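Local coordinates for ribosomal RNA processing protein 6 (Trypanosoma brucei brucei, PDB 4NLC), which probably degrades and trims RNA from its 3' end as a 3'-5' exoribonuclease linked to the nuclear exosome, here as its catalytic core, at residues H180-S184 / L185-V189; Y228-D231 / R232-L236. The protein carries 1 engineered substitution. One frame throughout, in Å; residues are numbered along the deposited sequence.

Contact 1. Residues H180-S184 / L185-V189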
ATOM      1  N   HIS A 180       5.953 -22.846  -9.265  1.00 25.81           N
ATOM      2  CA  HIS A 180       6.573 -22.454 -10.524  1.00 26.02           C
ATOM      3  C   HIS A 180       5.497 -22.089 -11.545  1.00 32.07           C
ATOM      4  O   HIS A 180       5.536 -22.543 -12.694  1.00 31.17           O
ATOM      5  CB  HIS A 180       7.521 -23.563 -11.059  1.00 27.16           C
ATOM      6  CG  HIS A 180       8.698 -23.883 -10.195  1.00 31.45           C
ATOM      7  ND1 HIS A 180       9.005 -23.141  -9.047  1.00 33.91           N
ATOM      8  CD2 HIS A 180       9.601 -24.884 -10.318  1.00 33.95           C
ATOM      9  CE1 HIS A 180      10.078 -23.721  -8.530  1.00 33.57           C
ATOM     10  NE2 HIS A 180      10.477 -24.765  -9.267  1.00 34.06           N
ATOM     11  N   MET A 181       4.497 -21.318 -11.120  1.00 30.06           N
ATOM     12  CA  MET A 181       3.477 -20.983 -12.092  1.00 31.77           C
ATOM     13  C   MET A 181       3.143 -19.474 -12.066  1.00 32.20           C
ATOM     14  O   MET A 181       3.636 -18.769 -11.175  1.00 29.00           O
ATOM     15  CB  MET A 181       2.213 -21.919 -12.019  1.00 34.99           C
ATOM     16  CG  MET A 181       1.649 -22.203 -10.680  1.00 39.24           C
ATOM     17  SD  MET A 181       0.526 -23.666 -10.666  1.00 44.41           S
ATOM     18  CE  MET A 181      -0.903 -23.046 -11.654  1.00 41.26           C
ATOM     19  N   PRO A 182       2.369 -18.958 -13.067  1.00 28.10           N
ATOM     20  CA  PRO A 182       1.976 -17.532 -13.044  1.00 27.41           C
ATOM     21  C   PRO A 182       1.295 -17.169 -11.723  1.00 32.31           C
ATOM     22  O   PRO A 182       0.701 -18.023 -11.070  1.00 31.67           O
ATOM     23  CB  PRO A 182       1.040 -17.401 -14.252  1.00 29.26           C
ATOM     24  CG  PRO A 182       1.485 -18.510 -15.185  1.00 33.81           C
ATOM     25  CD  PRO A 182       1.789 -19.648 -14.245  1.00 29.29           C
ATOM     26  N   HIS A 183       1.457 -15.931 -11.274  1.00 29.95           N
ATOM     27  CA  HIS A 183       1.013 -15.601  -9.925  1.00 28.45           C
ATOM     28  C   HIS A 183       0.270 -14.280  -9.745  1.00 30.36           C
ATOM     29  O   HIS A 183       0.083 -13.890  -8.589  1.00 29.62           O
ATOM     30  CB  HIS A 183       2.233 -15.654  -8.988  1.00 29.28           C
ATOM     31  CG  HIS A 183       3.449 -15.043  -9.596  1.00 33.09           C
ATOM     32  ND1 HIS A 183       4.221 -15.739 -10.505  1.00 35.50           N
ATOM     33  CD2 HIS A 183       3.942 -13.791  -9.477  1.00 34.95           C
ATOM     34  CE1 HIS A 183       5.190 -14.915 -10.869  1.00 35.12           C
ATOM     35  NE2 HIS A 183       5.070 -13.737 -10.272  1.00 35.44           N
ATOM     36  N   SER A 184      -0.247 -13.636 -10.823  1.00 26.47           N
ATOM     37  CA  SER A 184      -1.082 -12.442 -10.618  1.00 26.03           C
ATOM     38  C   SER A 184      -2.468 -12.858 -10.091  1.00 29.92           C
ATOM     39  O   SER A 184      -2.849 -14.037 -10.202  1.00 28.74           O
ATOM     40  CB  SER A 184      -1.223 -11.626 -11.897  1.00 28.11           C
ATOM     41  OG  SER A 184      -2.202 -12.170 -12.766  1.00 32.09           O
ATOM     42  N   LEU A 185      -3.221 -11.893  -9.522  1.00 27.77           N
ATOM     43  CA  LEU A 185      -4.550 -12.163  -9.007  1.00 28.01           C
ATOM     44  C   LEU A 185      -5.507 -12.572 -10.128  1.00 30.41           C
ATOM     45  O   LEU A 185      -6.221 -13.567  -9.979  1.00 27.91           O
ATOM     46  CB  LEU A 185      -5.129 -10.988  -8.175  1.00 27.45           C
ATOM     47  CG  LEU A 185      -6.546 -11.213  -7.623  1.00 30.88           C
ATOM     48  CD1 LEU A 185      -6.574 -12.327  -6.577  1.00 31.41           C
ATOM     49  CD2 LEU A 185      -7.108  -9.955  -7.045  1.00 30.51           C
ATOM     50  N   ALA A 186      -5.503 -11.808 -11.240  1.00 28.12           N
ATOM     51  CA  ALA A 186      -6.325 -12.088 -12.413  1.00 28.77           C
ATOM     52  C   ALA A 186      -6.047 -13.509 -12.898  1.00 31.33           C
ATOM     53  O   ALA A 186      -7.001 -14.224 -13.177  1.00 32.85           O
ATOM     54  CB  ALA A 186      -6.034 -11.084 -13.533  1.00 30.10           C
ATOM     55  N   PHE A 187      -4.750 -13.935 -12.963  1.00 24.29           N
ATOM     56  CA  PHE A 187      -4.415 -15.302 -13.367  1.00 22.74           C
ATOM     57  C   PHE A 187      -5.095 -16.339 -12.467  1.00 28.29           C
ATOM     58  O   PHE A 187      -5.757 -17.221 -12.998  1.00 29.10           O
ATOM     59  CB  PHE A 187      -2.889 -15.560 -13.415  1.00 22.74           C
ATOM     60  CG  PHE A 187      -2.595 -17.039 -13.505  1.00 24.06           C
ATOM     61  CD1 PHE A 187      -2.789 -17.735 -14.698  1.00 26.67           C
ATOM     62  CD2 PHE A 187      -2.186 -17.754 -12.383  1.00 26.58           C
ATOM     63  CE1 PHE A 187      -2.550 -19.112 -14.772  1.00 28.57           C
ATOM     64  CE2 PHE A 187      -1.946 -19.135 -12.459  1.00 29.45           C
ATOM     65  CZ  PHE A 187      -2.122 -19.805 -13.657  1.00 27.40           C
ATOM     66  N   ALA A 188      -4.916 -16.242 -11.122  1.00 24.83           N
ATOM     67  CA  ALA A 188      -5.458 -17.190 -10.132  1.00 24.95           C
ATOM     68  C   ALA A 188      -6.961 -17.354 -10.262  1.00 29.26           C
ATOM     69  O   ALA A 188      -7.463 -18.478 -10.298  1.00 29.53           O
ATOM     70  CB  ALA A 188      -5.110 -16.730  -8.708  1.00 25.62           C
ATOM     71  N   VAL A 189      -7.681 -16.230 -10.349  1.00 26.48           N
ATOM     72  CA  VAL A 189      -9.136 -16.230 -10.463  1.00 26.22           C
ATOM     73  C   VAL A 189      -9.556 -16.857 -11.790  1.00 32.75           C
ATOM     74  O   VAL A 189     -10.450 -17.707 -11.810  1.00 34.33           O
ATOM     75  CB  VAL A 189      -9.753 -14.835 -10.184  1.00 27.52           C
ATOM     76  CG1 VAL A 189     -11.255 -14.843 -10.422  1.00 27.00           C
ATOM     77  CG2 VAL A 189      -9.443 -14.386  -8.750  1.00 26.16           C
TER

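Contact 2. Residues Y228-D231 / R232-L236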
ATOM      1  N   TYR A 228     -11.434 -19.778  -2.073  1.00 27.63           N
ATOM      2  CA  TYR A 228     -11.500 -20.985  -2.928  1.00 27.64           C
ATOM      3  C   TYR A 228     -10.132 -21.225  -3.530  1.00 30.56           C
ATOM      4  O   TYR A 228      -9.685 -22.362  -3.563  1.00 30.79           O
ATOM      5  CB  TYR A 228     -12.543 -20.858  -4.044  1.00 28.28           C
ATOM      6  CG  TYR A 228     -12.545 -22.021  -5.029  1.00 29.90           C
ATOM      7  CD1 TYR A 228     -13.068 -23.263  -4.673  1.00 32.34           C
ATOM      8  CD2 TYR A 228     -12.054 -21.867  -6.323  1.00 30.27           C
ATOM      9  CE1 TYR A 228     -13.100 -24.326  -5.578  1.00 31.86           C
ATOM     10  CE2 TYR A 228     -12.068 -22.929  -7.235  1.00 31.77           C
ATOM     11  CZ  TYR A 228     -12.601 -24.153  -6.859  1.00 38.11           C
ATOM     12  OH  TYR A 228     -12.643 -25.193  -7.753  1.00 39.56           O
ATOM     13  N   VAL A 229      -9.479 -20.152  -4.020  1.00 27.96           N
ATOM     14  CA  VAL A 229      -8.128 -20.173  -4.611  1.00 27.66           C
ATOM     15  C   VAL A 229      -7.168 -20.737  -3.565  1.00 29.50           C
ATOM     16  O   VAL A 229      -6.377 -21.635  -3.862  1.00 28.63           O
ATOM     17  CB  VAL A 229      -7.720 -18.752  -5.127  1.00 31.09           C
ATOM     18  CG1 VAL A 229      -6.209 -18.617  -5.320  1.00 30.43           C
ATOM     19  CG2 VAL A 229      -8.459 -18.419  -6.425  1.00 31.41           C
ATOM     20  N   TYR A 230      -7.300 -20.251  -2.322  1.00 26.71           N
ATOM     21  CA  TYR A 230      -6.520 -20.699  -1.168  1.00 26.28           C
ATOM     22  C   TYR A 230      -6.647 -22.244  -0.986  1.00 29.47           C
ATOM     23  O   TYR A 230      -5.634 -22.928  -0.892  1.00 29.10           O
ATOM     24  CB  TYR A 230      -6.988 -19.931   0.098  1.00 27.11           C
ATOM     25  CG  TYR A 230      -6.465 -20.481   1.406  1.00 29.70           C
ATOM     26  CD1 TYR A 230      -5.098 -20.469   1.694  1.00 31.60           C
ATOM     27  CD2 TYR A 230      -7.336 -20.929   2.395  1.00 31.56           C
ATOM     28  CE1 TYR A 230      -4.611 -20.911   2.926  1.00 33.02           C
ATOM     29  CE2 TYR A 230      -6.862 -21.369   3.636  1.00 32.97           C
ATOM     30  CZ  TYR A 230      -5.496 -21.364   3.892  1.00 37.54           C
ATOM     31  OH  TYR A 230      -5.004 -21.847   5.078  1.00 35.50           O
ATOM     32  N   ASP A 231      -7.887 -22.773  -0.981  1.00 26.88           N
ATOM     33  CA  ASP A 231      -8.185 -24.209  -0.857  1.00 27.95           C
ATOM     34  C   ASP A 231      -7.513 -25.014  -1.999  1.00 32.76           C
ATOM     35  O   ASP A 231      -6.830 -25.999  -1.739  1.00 33.58           O
ATOM     36  CB  ASP A 231      -9.706 -24.446  -0.891  1.00 29.54           C
ATOM     37  CG  ASP A 231     -10.513 -23.968   0.294  1.00 34.64           C
ATOM     38  OD1 ASP A 231      -9.911 -23.646   1.335  1.00 34.61           O
ATOM     39  OD2 ASP A 231     -11.750 -23.959   0.197  1.00 36.56           O
ATOM     40  N   ARG A 232      -7.645 -24.539  -3.241  1.00 29.53           N
ATOM     41  CA  ARG A 232      -7.044 -25.174  -4.421  1.00 29.47           C
ATOM     42  C   ARG A 232      -5.500 -25.184  -4.407  1.00 31.51           C
ATOM     43  O   ARG A 232      -4.889 -26.206  -4.752  1.00 30.18           O
ATOM     44  CB  ARG A 232      -7.593 -24.536  -5.702  1.00 29.71           C
ATOM     45  CG  ARG A 232      -9.087 -24.855  -5.975  1.00 35.43           C
ATOM     46  CD  ARG A 232      -9.379 -26.279  -6.444  1.00 36.73           C
ATOM     47  NE  ARG A 232      -8.651 -26.638  -7.671  1.00 33.89           N
ATOM     48  CZ  ARG A 232      -9.047 -26.351  -8.909  1.00 46.32           C
ATOM     49  NH1 ARG A 232     -10.193 -25.706  -9.118  1.00 35.65           N
ATOM     50  NH2 ARG A 232      -8.304 -26.707  -9.946  1.00 38.73           N
ATOM     51  N   LEU A 233      -4.869 -24.061  -3.977  1.00 28.83           N
ATOM     52  CA  LEU A 233      -3.401 -23.983  -3.865  1.00 28.29           C
ATOM     53  C   LEU A 233      -2.875 -24.886  -2.744  1.00 34.48           C
ATOM     54  O   LEU A 233      -1.816 -25.490  -2.904  1.00 33.90           O
ATOM     55  CB  LEU A 233      -2.926 -22.544  -3.678  1.00 27.28           C
ATOM     56  CG  LEU A 233      -3.127 -21.631  -4.886  1.00 30.88           C
ATOM     57  CD1 LEU A 233      -2.862 -20.181  -4.515  1.00 29.16           C
ATOM     58  CD2 LEU A 233      -2.254 -22.060  -6.036  1.00 31.82           C
ATOM     59  N   LYS A 234      -3.634 -25.002  -1.627  1.00 32.77           N
ATOM     60  CA  LYS A 234      -3.290 -25.907  -0.516  1.00 33.51           C
ATOM     61  C   LYS A 234      -3.202 -27.343  -0.999  1.00 36.10           C
ATOM     62  O   LYS A 234      -2.232 -28.018  -0.679  1.00 34.99           O
ATOM     63  CB  LYS A 234      -4.321 -25.826   0.627  1.00 34.66           C
ATOM     64  CG  LYS A 234      -4.002 -24.734   1.627  1.00 41.02           C
ATOM     65  CD  LYS A 234      -5.166 -24.413   2.553  1.00 48.92           C
ATOM     66  CE  LYS A 234      -5.716 -25.559   3.358  1.00 49.09           C
ATOM     67  NZ  LYS A 234      -6.499 -25.083   4.536  1.00 44.45           N
ATOM     68  N   GLN A 235      -4.184 -27.796  -1.801  1.00 34.14           N
ATOM     69  CA  GLN A 235      -4.202 -29.166  -2.361  1.00 35.54           C
ATOM     70  C   GLN A 235      -3.016 -29.408  -3.295  1.00 39.17           C
ATOM     71  O   GLN A 235      -2.395 -30.456  -3.206  1.00 40.01           O
ATOM     72  CB  GLN A 235      -5.520 -29.465  -3.083  1.00 37.09           C
ATOM     73  CG  GLN A 235      -6.737 -29.347  -2.177  1.00 43.81           C
ATOM     74  CD  GLN A 235      -8.034 -29.406  -2.940  1.00 53.53           C
ATOM     75  OE1 GLN A 235      -8.121 -29.055  -4.117  1.00 48.49           O
ATOM     76  NE2 GLN A 235      -9.083 -29.808  -2.264  1.00 42.95           N
ATOM     77  N   LEU A 236      -2.682 -28.427  -4.156  1.00 34.44           N
ATOM     78  CA  LEU A 236      -1.544 -28.506  -5.074  1.00 33.29           C
ATOM     79  C   LEU A 236      -0.209 -28.525  -4.326  1.00 33.85           C
ATOM     80  O   LEU A 236       0.704 -29.220  -4.743  1.00 34.19           O
ATOM     81  CB  LEU A 236      -1.559 -27.333  -6.070  1.00 33.31           C
ATOM     82  CG  LEU A 236      -2.547 -27.441  -7.225  1.00 39.17           C
ATOM     83  CD1 LEU A 236      -2.735 -26.086  -7.905  1.00 37.90           C
ATOM     84  CD2 LEU A 236      -2.106 -28.516  -8.243  1.00 40.64           C
TER

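Contact 1. Residues H180-S184 / L185-V189
An N-cap opens helix 185-193, and Ser184 supplies it: its OG accepts the N-H of Phe187 at 3.1 Å, with an N-H...O angle of 163°. Serine suits the place because a short hydroxyl side chain can bend back to a first-turn amide; here chi1 of 81° sets OG between the backbone N and the carbonyl carbon, facing into the turn. The Ser184 carbonyl oxygen then takes the N-H of Ala188 at 3.2 Å as the first helical turn closes. Just ahead of the cap, Pro182 lies over one face of the Phe187 ring, a CH-pi contact in which CB sits 3.6 Å from the ring centroid and 7° off its normal. The segment belongs to the exonuclease domain, of the RNase H-like clan, where it links helix 172-178 to the capped one; the Schellman motif at His180 ends the former. Met181 reaches the same phenyl group at its edge, CE lying 4.0 Å from Phe187 CZ, while Leu176 of the preceding helix and the ring of His191 also touch Phe187. His183 folds back on the loop: its ND1 donates in the ring plane to a lone pair of Met181 O at 3.2 Å, and its own carbonyl oxygen accepts from His149.

Contact 2. Residues Y228-D231 / R232-L236
Lys234 lays its methylene chain over one face of the Tyr230 ring, CD standing 3.6 Å from the ring centroid, and this is the close-packed part of the contact. Extension at chi2 (166°) carries CD out over the ring, and the bend at chi3 (57°) then brings NZ near the phenol oxygen and a weak hydrogen bond with Gln54. That same glutamine accepts from Tyr230 OH, and Phe170 meets the tyrosine ring edge-to-face. Tyr230 and Lys234, like Val229 and Leu233 and Tyr228 and Arg232, are i to i+4 neighbours on helix 226-238 of the exonuclease domain, about one turn apart; Lys234 N donates to Tyr230 O at 3.0 Å. Val229 and Leu233 lie side by side, CG1 to CD1 3.8 Å, and the branched Leu233 suits its place because it also packs on helices 172-178 and 185-193. Asp231, also buried, has its carboxylate held by a salt bridge to Arg117 and by Thr61 N. Toward the partly exposed side the packing relaxes: Arg232 CG lies over one face of the Tyr228 ring, offset toward the rim, and the guanidinium, turned 79° from that ring, uses NH1 to donate to Tyr228 OH at 2.9 Å, a bent bond.

Contact 1 is a surface contact where a loop enters a helix, whereas contact 2 runs along the middle of a helix and is largely buried. Their centres are about 12 Å apart, and they meet directly where Ala188 O packs on Val229 CG2. Both lean on the same neighbour, helix 172-178: Leu176 touches Phe187 from contact 1 and Leu233 from contact 2. Helix 185-193, which begins in contact 1, also packs against contact 2 through Phe192. In 180-189 the polar chemistry centres on the helix cap, with a further side-chain bond within the loop; in 228-236 the N-H groups of 232-236 bond to carbonyls one turn back, and Tyr230, Asp231 and Gln235 bond to other parts of the fold, while Arg232 pairs with Tyr228.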